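Side-chain contacts in uncharacterized protein BF1531 (Bacteroides fragilis, PDB 3SLR), which is of unknown function but pairs an FkbH-type N-terminal domain with a magnesium-binding phosphatase domain and may act on ester bonds: residues Leu151-Leu154 and Asn155-Met159; Thr86-Leu89 and Leu90-His93; Thr134-Gly137 and Ser138-Lys142. One frame throughout, in Å; residues are numbered along the deposited sequence.

Interaction 1: Leu151-Leu154 and Asn155-Met159; sequences LTKL and NYELM
Leu-154 and Asn-155 carry most of this contact; Leu-158 lies one turn from Leu-154, and Leu-151 one turn from Asn-155. The CD1 methyl of Leu-154 meets CG of Leu-158 at 4.2 Å, and the two side chains cross at a slant. Leu-154 also gives its carbonyl to Leu-158 N, and CG of Leu-158 comes within 3.3 Å of that Leu-154 O. Asn-155 lies alongside Leu-151, both pointing the same way. Its CG stands anti to its own carbonyl carbon (chi1 -83°), which turns the amide back along the helix, so that ND2 lies 4.1 Å from CG of Leu-151. ND2 makes its hydrogen bond to the backbone O of Tyr-128, which holds the amide at the loop.

All this is one stretch of helix 147-164 in the FkbH N-terminal domain, kept in alpha form by i to i+4 bonds. The straightest is Glu-157 N to Lys-153 O, 2.9 Å with an N-H...O angle of 172°. Lys-153 forms a salt bridge with Asp-106, and Glu-157 bonds to Asn-160. Leu-154 packs on Ala-105 and Leu-109 of helix 104-118, and Leu-151 reaches helix 86-94, while Leu-158 lies on Tyr-128.

Interaction 2: Thr86-Leu89 and Leu90-His93; sequences THKL and LEKH
Helix 86-94, which follows strand 79-83 of the five-stranded parallel sheet, supplies both halves of this contact. Leu-89 and Leu-90 sit at its middle. Leu-90 N bonds to Thr-86 O at 2.8 Å, and CB of Leu-90 rests 3.4 Å from the carbonyl O of His-87. The bonds that follow are of the same i to i+4 kind. Lys-92 N reaches Lys-88 O, and His-93 N reaches Leu-89 O at 2.9 Å with an N-H...O angle of 166°.

The side chains meet more loosely. CD1 of Leu-89 is 4.3 Å from CD of Lys-92, so the aliphatic part of the lysine runs past the leucine methyl. On the polar side Lys-88 and Glu-91 come near without a salt bridge: NZ of Lys-88 stays 4.4 Å from OE1 of Glu-91. A water links the two residues instead. It donates to Lys-88 O at 2.8 Å and to Glu-91 OE1 at 3.3 Å. The carbonyl of Lys-88 therefore takes two donors, this water and Lys-92 N. Glu-91 stretches out with CG opposite its backbone N (chi1 174°), which carries the carboxylate to the water.

Lys-88 turns its amine to Glu-195 in a salt bridge and to the hydroxyl of Tyr-191. His-93 gives NE2 to the backbone O of Ser-145, and its ring meets Phe-147 edge-to-face. Leu-89 points into the interior, packing on helix 147-164 and on Leu-104 and Arg-108 of helix 104-118. The result is an amphipathic alpha-helix, as found flanking the parallel sheet of an alpha/beta domain.

Interaction 3: Thr134-Gly137 and Ser138-Lys142; sequences TIWG and SYATK
The Trp-136 and Tyr-139 rings meet at a slant, with CE3 of Trp-136 4.1 Å from CD2 of Tyr-139. One face of the Tyr-139 ring is covered by CB of Lys-142, which sits 4.1 Å above the plane and over its centre. The indole is approached obliquely by CA of Ala-140 as well. Its base packs more closely: CB of Trp-136 lies 3.5 Å from Ala-140 N and 4.0 Å from Ala-140 CB. With chi1 at -168° the tyrosine ring swings to the side away from its own N and lies beside the indole, while CB of Tyr-139 stays 3.2 Å from Trp-136 O.

The backbone turns tightly between the two aromatic residues. Ala-140 N bonds to Gly-137 O at 3.2 Å, an i to i+3 bond. Tyr-139 N makes a weak bond to Trp-136 O. Gly-137 takes a positive phi (65°) where the chain enters the 3-10 segment. Two more i to i+3 bonds, Thr-141 N to Ser-138 O and Lys-142 N to Tyr-139 O, continue that segment. Trp-136 also touches Val-143 and Ser-146, and Ala-140 O accepts from the Ser-146 hydroxyl. This is mostly a surface turn, with Ala-140 buried, in the long loop joining strand 122-126 to helix 147-164.

Overall arrangement
All three contacts belong to the FkbH-type N-terminal domain and lie on the same side of the chain's centre. Interactions 1 and 2 touch directly, with centres 15 Å apart. CD2 of Leu-89 packs 3.7 Å from CD1 of Leu-151 and 3.7 Å from CD2 of Leu-154, and CG2 of Thr-86 meets CD2 of Leu-151. Interaction 3 touches neither: its nearest atoms are about 7 Å from interaction 1 and about 6 Å from interaction 2. Its loop leads along the chain into the helix of interaction 1. None is near the magnesium site of Asp-228, Asp-230 and Asp-336, which belongs to the phosphatase domain.

Interaction 1: Leu151-Leu154 and Asn155-Met159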
loop_
_atom_site.group_PDB
_atom_site.type_symbol
_atom_site.label_atom_id
_atom_site.label_comp_id
_atom_site.label_asym_id
_atom_site.label_seq_id
_atom_site.Cartn_x
_atom_site.Cartn_y
_atom_site.Cartn_z
ATOM N N LEU A 151 -7.372 -6.950 -20.745
ATOM C CA LEU A 151 -7.089 -6.609 -19.349
ATOM C C LEU A 151 -5.902 -5.650 -19.212
ATOM O O LEU A 151 -5.918 -4.747 -18.390
ATOM C CB LEU A 151 -6.850 -7.869 -18.513
ATOM C CG LEU A 151 -7.163 -7.606 -17.040
ATOM C CD1 LEU A 151 -8.657 -7.369 -16.925
ATOM C CD2 LEU A 151 -6.760 -8.773 -16.151
ATOM N N THR A 152 -4.875 -5.861 -20.022
ATOM C CA THR A 152 -3.703 -4.997 -20.028
ATOM C C THR A 152 -4.066 -3.579 -20.474
ATOM O O THR A 152 -3.640 -2.592 -19.867
ATOM C CB THR A 152 -2.615 -5.593 -20.936
ATOM O OG1 THR A 152 -2.328 -6.926 -20.498
ATOM C CG2 THR A 152 -1.328 -4.745 -20.893
ATOM N N LYS A 153 -4.870 -3.485 -21.523
ATOM C CA LYS A 153 -5.422 -2.204 -21.965
ATOM C C LYS A 153 -6.246 -1.555 -20.848
ATOM O O LYS A 153 -6.076 -0.371 -20.530
ATOM C CB LYS A 153 -6.296 -2.410 -23.215
ATOM C CG LYS A 153 -7.096 -1.177 -23.640
ATOM C CD LYS A 153 -7.889 -1.455 -24.923
ATOM C CE LYS A 153 -8.878 -0.331 -25.235
ATOM N NZ LYS A 153 -9.621 -0.586 -26.513
ATOM N N LEU A 154 -7.155 -2.331 -20.262
ATOM C CA LEU A 154 -8.010 -1.824 -19.187
ATOM C C LEU A 154 -7.204 -1.230 -18.023
ATOM O O LEU A 154 -7.494 -0.129 -17.568
ATOM C CB LEU A 154 -8.946 -2.928 -18.690
ATOM C CG LEU A 154 -9.897 -2.642 -17.521
ATOM C CD1 LEU A 154 -10.797 -1.448 -17.814
ATOM C CD2 LEU A 154 -10.730 -3.880 -17.232
ATOM N N ASN A 155 -6.199 -1.951 -17.534
ATOM C CA ASN A 155 -5.450 -1.468 -16.370
ATOM C C ASN A 155 -4.672 -0.201 -16.687
ATOM O O ASN A 155 -4.539 0.696 -15.841
ATOM C CB ASN A 155 -4.514 -2.547 -15.821
ATOM C CG ASN A 155 -5.226 -3.509 -14.907
ATOM O OD1 ASN A 155 -6.061 -3.099 -14.105
ATOM N ND2 ASN A 155 -4.927 -4.799 -15.038
ATOM N N TYR A 156 -4.164 -0.124 -17.911
ATOM C CA TYR A 156 -3.449 1.069 -18.358
ATOM C C TYR A 156 -4.381 2.276 -18.404
ATOM O O TYR A 156 -4.080 3.325 -17.836
ATOM C CB TYR A 156 -2.790 0.835 -19.723
ATOM C CG TYR A 156 -2.192 2.090 -20.336
ATOM C CD1 TYR A 156 -1.131 2.754 -19.728
ATOM C CD2 TYR A 156 -2.695 2.605 -21.527
ATOM C CE1 TYR A 156 -0.590 3.908 -20.288
ATOM C CE2 TYR A 156 -2.167 3.747 -22.094
ATOM C CZ TYR A 156 -1.117 4.394 -21.471
ATOM O OH TYR A 156 -0.608 5.527 -22.049
ATOM N N GLU A 157 -5.522 2.124 -19.064
ATOM C CA GLU A 157 -6.463 3.240 -19.182
ATOM C C GLU A 157 -7.084 3.638 -17.842
ATOM O O GLU A 157 -7.410 4.799 -17.633
ATOM C CB GLU A 157 -7.556 2.928 -20.208
ATOM C CG GLU A 157 -7.033 2.778 -21.633
ATOM C CD GLU A 157 -6.332 4.028 -22.163
ATOM O OE1 GLU A 157 -6.428 5.109 -21.532
ATOM O OE2 GLU A 157 -5.680 3.926 -23.223
ATOM N N LEU A 158 -7.250 2.677 -16.934
ATOM C CA LEU A 158 -7.718 3.000 -15.593
ATOM C C LEU A 158 -6.772 3.976 -14.923
ATOM O O LEU A 158 -7.200 4.883 -14.212
ATOM C CB LEU A 158 -7.841 1.744 -14.728
ATOM C CG LEU A 158 -9.119 0.927 -14.843
ATOM C CD1 LEU A 158 -8.949 -0.356 -14.036
ATOM C CD2 LEU A 158 -10.319 1.743 -14.350
HETATM N N MSE A 159 -5.475 3.796 -15.136
HETATM C CA MSE A 159 -4.531 4.734 -14.536
HETATM C C MSE A 159 -4.689 6.136 -15.127
HETATM O O MSE A 159 -4.605 7.143 -14.410
HETATM C CB MSE A 159 -3.103 4.215 -14.671
HETATM C CG MSE A 159 -2.917 2.916 -13.922
HETATM SE SE MSE A 159 -1.021 2.442 -13.737
HETATM C CE MSE A 159 -1.270 0.667 -12.915
#

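Interaction 2: Thr86-Leu89 and Leu90-His93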
loop_
_atom_site.group_PDB
_atom_site.type_symbol
_atom_site.label_atom_id
_atom_site.label_comp_id
_atom_site.label_asym_id
_atom_site.label_seq_id
_atom_site.Cartn_x
_atom_site.Cartn_y
_atom_site.Cartn_z
ATOM N N THR A 86 -11.481 -9.540 -11.493
ATOM C CA THR A 86 -11.005 -10.097 -12.755
ATOM C C THR A 86 -11.777 -11.365 -13.088
ATOM O O THR A 86 -12.109 -11.623 -14.244
ATOM C CB THR A 86 -9.512 -10.433 -12.690
ATOM O OG1 THR A 86 -8.789 -9.256 -12.330
ATOM C CG2 THR A 86 -9.008 -10.956 -14.044
ATOM N N HIS A 87 -12.057 -12.162 -12.063
ATOM C CA HIS A 87 -12.734 -13.436 -12.246
ATOM C C HIS A 87 -14.079 -13.306 -12.960
ATOM O O HIS A 87 -14.402 -14.095 -13.855
ATOM C CB HIS A 87 -12.915 -14.134 -10.889
ATOM C CG HIS A 87 -13.174 -15.603 -11.004
ATOM N ND1 HIS A 87 -12.179 -16.547 -10.852
ATOM C CD2 HIS A 87 -14.303 -16.289 -11.309
ATOM C CE1 HIS A 87 -12.689 -17.752 -11.035
ATOM N NE2 HIS A 87 -13.977 -17.625 -11.306
ATOM N N LYS A 88 -14.869 -12.323 -12.553
ATOM C CA LYS A 88 -16.195 -12.130 -13.133
ATOM C C LYS A 88 -16.104 -11.493 -14.521
ATOM O O LYS A 88 -16.928 -11.784 -15.397
ATOM C CB LYS A 88 -17.094 -11.311 -12.194
ATOM C CG LYS A 88 -17.425 -12.041 -10.884
ATOM C CD LYS A 88 -18.287 -13.294 -11.135
ATOM C CE LYS A 88 -18.457 -14.113 -9.847
ATOM N NZ LYS A 88 -19.412 -15.261 -10.039
ATOM N N LEU A 89 -15.092 -10.655 -14.728
ATOM C CA LEU A 89 -14.866 -10.047 -16.037
ATOM C C LEU A 89 -14.429 -11.127 -17.034
ATOM O O LEU A 89 -14.800 -11.088 -18.205
ATOM C CB LEU A 89 -13.809 -8.933 -15.955
ATOM C CG LEU A 89 -13.563 -8.132 -17.248
ATOM C CD1 LEU A 89 -14.782 -7.284 -17.603
ATOM C CD2 LEU A 89 -12.326 -7.258 -17.124
ATOM N N LEU A 90 -13.634 -12.082 -16.552
ATOM C CA LEU A 90 -13.203 -13.229 -17.350
ATOM C C LEU A 90 -14.422 -14.005 -17.837
ATOM O O LEU A 90 -14.501 -14.389 -19.007
ATOM C CB LEU A 90 -12.310 -14.145 -16.506
ATOM C CG LEU A 90 -11.605 -15.303 -17.212
ATOM C CD1 LEU A 90 -10.543 -14.762 -18.128
ATOM C CD2 LEU A 90 -10.979 -16.243 -16.170
ATOM N N GLU A 91 -15.389 -14.230 -16.946
ATOM C CA GLU A 91 -16.616 -14.899 -17.356
ATOM C C GLU A 91 -17.384 -14.076 -18.389
ATOM O O GLU A 91 -17.851 -14.609 -19.400
ATOM C CB GLU A 91 -17.508 -15.219 -16.158
ATOM C CG GLU A 91 -18.854 -15.773 -16.610
ATOM C CD GLU A 91 -19.656 -16.411 -15.496
ATOM O OE1 GLU A 91 -19.721 -15.831 -14.401
ATOM O OE2 GLU A 91 -20.233 -17.491 -15.728
ATOM N N LYS A 92 -17.515 -12.780 -18.144
ATOM C CA LYS A 92 -18.203 -11.888 -19.079
ATOM C C LYS A 92 -17.601 -11.979 -20.479
ATOM O O LYS A 92 -18.311 -12.126 -21.478
ATOM C CB LYS A 92 -18.151 -10.451 -18.554
ATOM C CG LYS A 92 -18.880 -9.421 -19.393
ATOM C CD LYS A 92 -18.873 -8.060 -18.677
ATOM C CE LYS A 92 -19.738 -7.038 -19.390
ATOM N NZ LYS A 92 -19.354 -6.936 -20.816
ATOM N N HIS A 93 -16.277 -11.904 -20.533
ATOM C CA HIS A 93 -15.532 -12.008 -21.783
ATOM C C HIS A 93 -15.772 -13.345 -22.493
ATOM O O HIS A 93 -15.937 -13.391 -23.706
ATOM C CB HIS A 93 -14.040 -11.777 -21.485
ATOM C CG HIS A 93 -13.120 -12.078 -22.631
ATOM N ND1 HIS A 93 -12.585 -13.330 -22.841
ATOM C CD2 HIS A 93 -12.608 -11.281 -23.600
ATOM C CE1 HIS A 93 -11.795 -13.296 -23.902
ATOM N NE2 HIS A 93 -11.791 -12.062 -24.380
HETATM O O HOH W 1 -19.580 -12.571 -14.752
#

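Interaction 3: Thr134-Gly137 and Ser138-Lys142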
loop_
_atom_site.group_PDB
_atom_site.type_symbol
_atom_site.label_atom_id
_atom_site.label_comp_id
_atom_site.label_asym_id
_atom_site.label_seq_id
_atom_site.Cartn_x
_atom_site.Cartn_y
_atom_site.Cartn_z
ATOM N N THR A 134 -4.506 -18.727 -20.743
ATOM C CA THR A 134 -3.732 -19.574 -21.658
ATOM C C THR A 134 -4.496 -20.103 -22.873
ATOM O O THR A 134 -4.084 -21.093 -23.473
ATOM C CB THR A 134 -3.056 -20.777 -20.942
ATOM O OG1 THR A 134 -4.037 -21.769 -20.608
ATOM C CG2 THR A 134 -2.290 -20.315 -19.688
ATOM N N ILE A 135 -5.591 -19.443 -23.238
ATOM C CA ILE A 135 -6.352 -19.809 -24.436
ATOM C C ILE A 135 -5.490 -19.711 -25.706
ATOM O O ILE A 135 -5.607 -20.541 -26.625
ATOM C CB ILE A 135 -7.605 -18.929 -24.553
ATOM C CG1 ILE A 135 -8.621 -19.333 -23.474
ATOM C CG2 ILE A 135 -8.228 -19.025 -25.952
ATOM C CD1 ILE A 135 -9.223 -20.712 -23.702
ATOM N N TRP A 136 -4.625 -18.699 -25.744
ATOM C CA TRP A 136 -3.698 -18.497 -26.859
ATOM C C TRP A 136 -2.245 -18.755 -26.495
ATOM O O TRP A 136 -1.368 -18.613 -27.341
ATOM C CB TRP A 136 -3.775 -17.051 -27.370
ATOM C CG TRP A 136 -5.123 -16.609 -27.802
ATOM C CD1 TRP A 136 -6.099 -16.062 -27.016
ATOM C CD2 TRP A 136 -5.658 -16.652 -29.131
ATOM N NE1 TRP A 136 -7.202 -15.766 -27.775
ATOM C CE2 TRP A 136 -6.955 -16.117 -29.077
ATOM C CE3 TRP A 136 -5.156 -17.084 -30.364
ATOM C CZ2 TRP A 136 -7.773 -16.013 -30.203
ATOM C CZ3 TRP A 136 -5.965 -16.968 -31.486
ATOM C CH2 TRP A 136 -7.257 -16.439 -31.394
ATOM N N GLY A 137 -1.977 -19.111 -25.249
ATOM C CA GLY A 137 -0.614 -19.024 -24.748
ATOM C C GLY A 137 -0.139 -17.572 -24.702
ATOM O O GLY A 137 -0.949 -16.640 -24.619
ATOM N N SER A 138 1.178 -17.373 -24.760
ATOM C CA SER A 138 1.735 -16.033 -24.801
ATOM C C SER A 138 1.284 -15.273 -26.041
ATOM O O SER A 138 1.344 -14.046 -26.071
ATOM C CB SER A 138 3.271 -16.092 -24.785
ATOM O OG SER A 138 3.742 -16.575 -23.540
ATOM N N TYR A 139 0.867 -16.007 -27.071
ATOM C CA TYR A 139 0.429 -15.394 -28.326
ATOM C C TYR A 139 -0.748 -14.441 -28.098
ATOM O O TYR A 139 -1.071 -13.618 -28.962
ATOM C CB TYR A 139 0.044 -16.478 -29.342
ATOM C CG TYR A 139 -0.140 -15.966 -30.755
ATOM C CD1 TYR A 139 0.958 -15.804 -31.599
ATOM C CD2 TYR A 139 -1.405 -15.657 -31.251
ATOM C CE1 TYR A 139 0.803 -15.349 -32.904
ATOM C CE2 TYR A 139 -1.570 -15.191 -32.556
ATOM C CZ TYR A 139 -0.458 -15.042 -33.372
ATOM O OH TYR A 139 -0.602 -14.584 -34.663
ATOM N N ALA A 140 -1.384 -14.535 -26.934
ATOM C CA ALA A 140 -2.501 -13.637 -26.615
ATOM C C ALA A 140 -2.174 -12.155 -26.837
ATOM O O ALA A 140 -3.068 -11.354 -27.116
ATOM C CB ALA A 140 -2.989 -13.854 -25.187
ATOM N N THR A 141 -0.906 -11.777 -26.693
ATOM C CA THR A 141 -0.554 -10.357 -26.816
ATOM C C THR A 141 -0.790 -9.814 -28.229
ATOM O O THR A 141 -0.931 -8.607 -28.417
ATOM C CB THR A 141 0.915 -10.067 -26.423
ATOM O OG1 THR A 141 1.798 -10.634 -27.403
ATOM C CG2 THR A 141 1.241 -10.640 -25.049
ATOM N N LYS A 142 -0.833 -10.715 -29.208
ATOM C CA LYS A 142 -1.004 -10.354 -30.619
ATOM C C LYS A 142 -2.463 -10.324 -31.034
ATOM O O LYS A 142 -2.791 -9.943 -32.165
ATOM C CB LYS A 142 -0.246 -11.333 -31.515
ATOM C CG LYS A 142 1.259 -11.246 -31.346
ATOM C CD LYS A 142 1.954 -12.323 -32.153
ATOM C CE LYS A 142 3.452 -12.130 -32.226
ATOM N NZ LYS A 142 3.843 -11.186 -33.310
#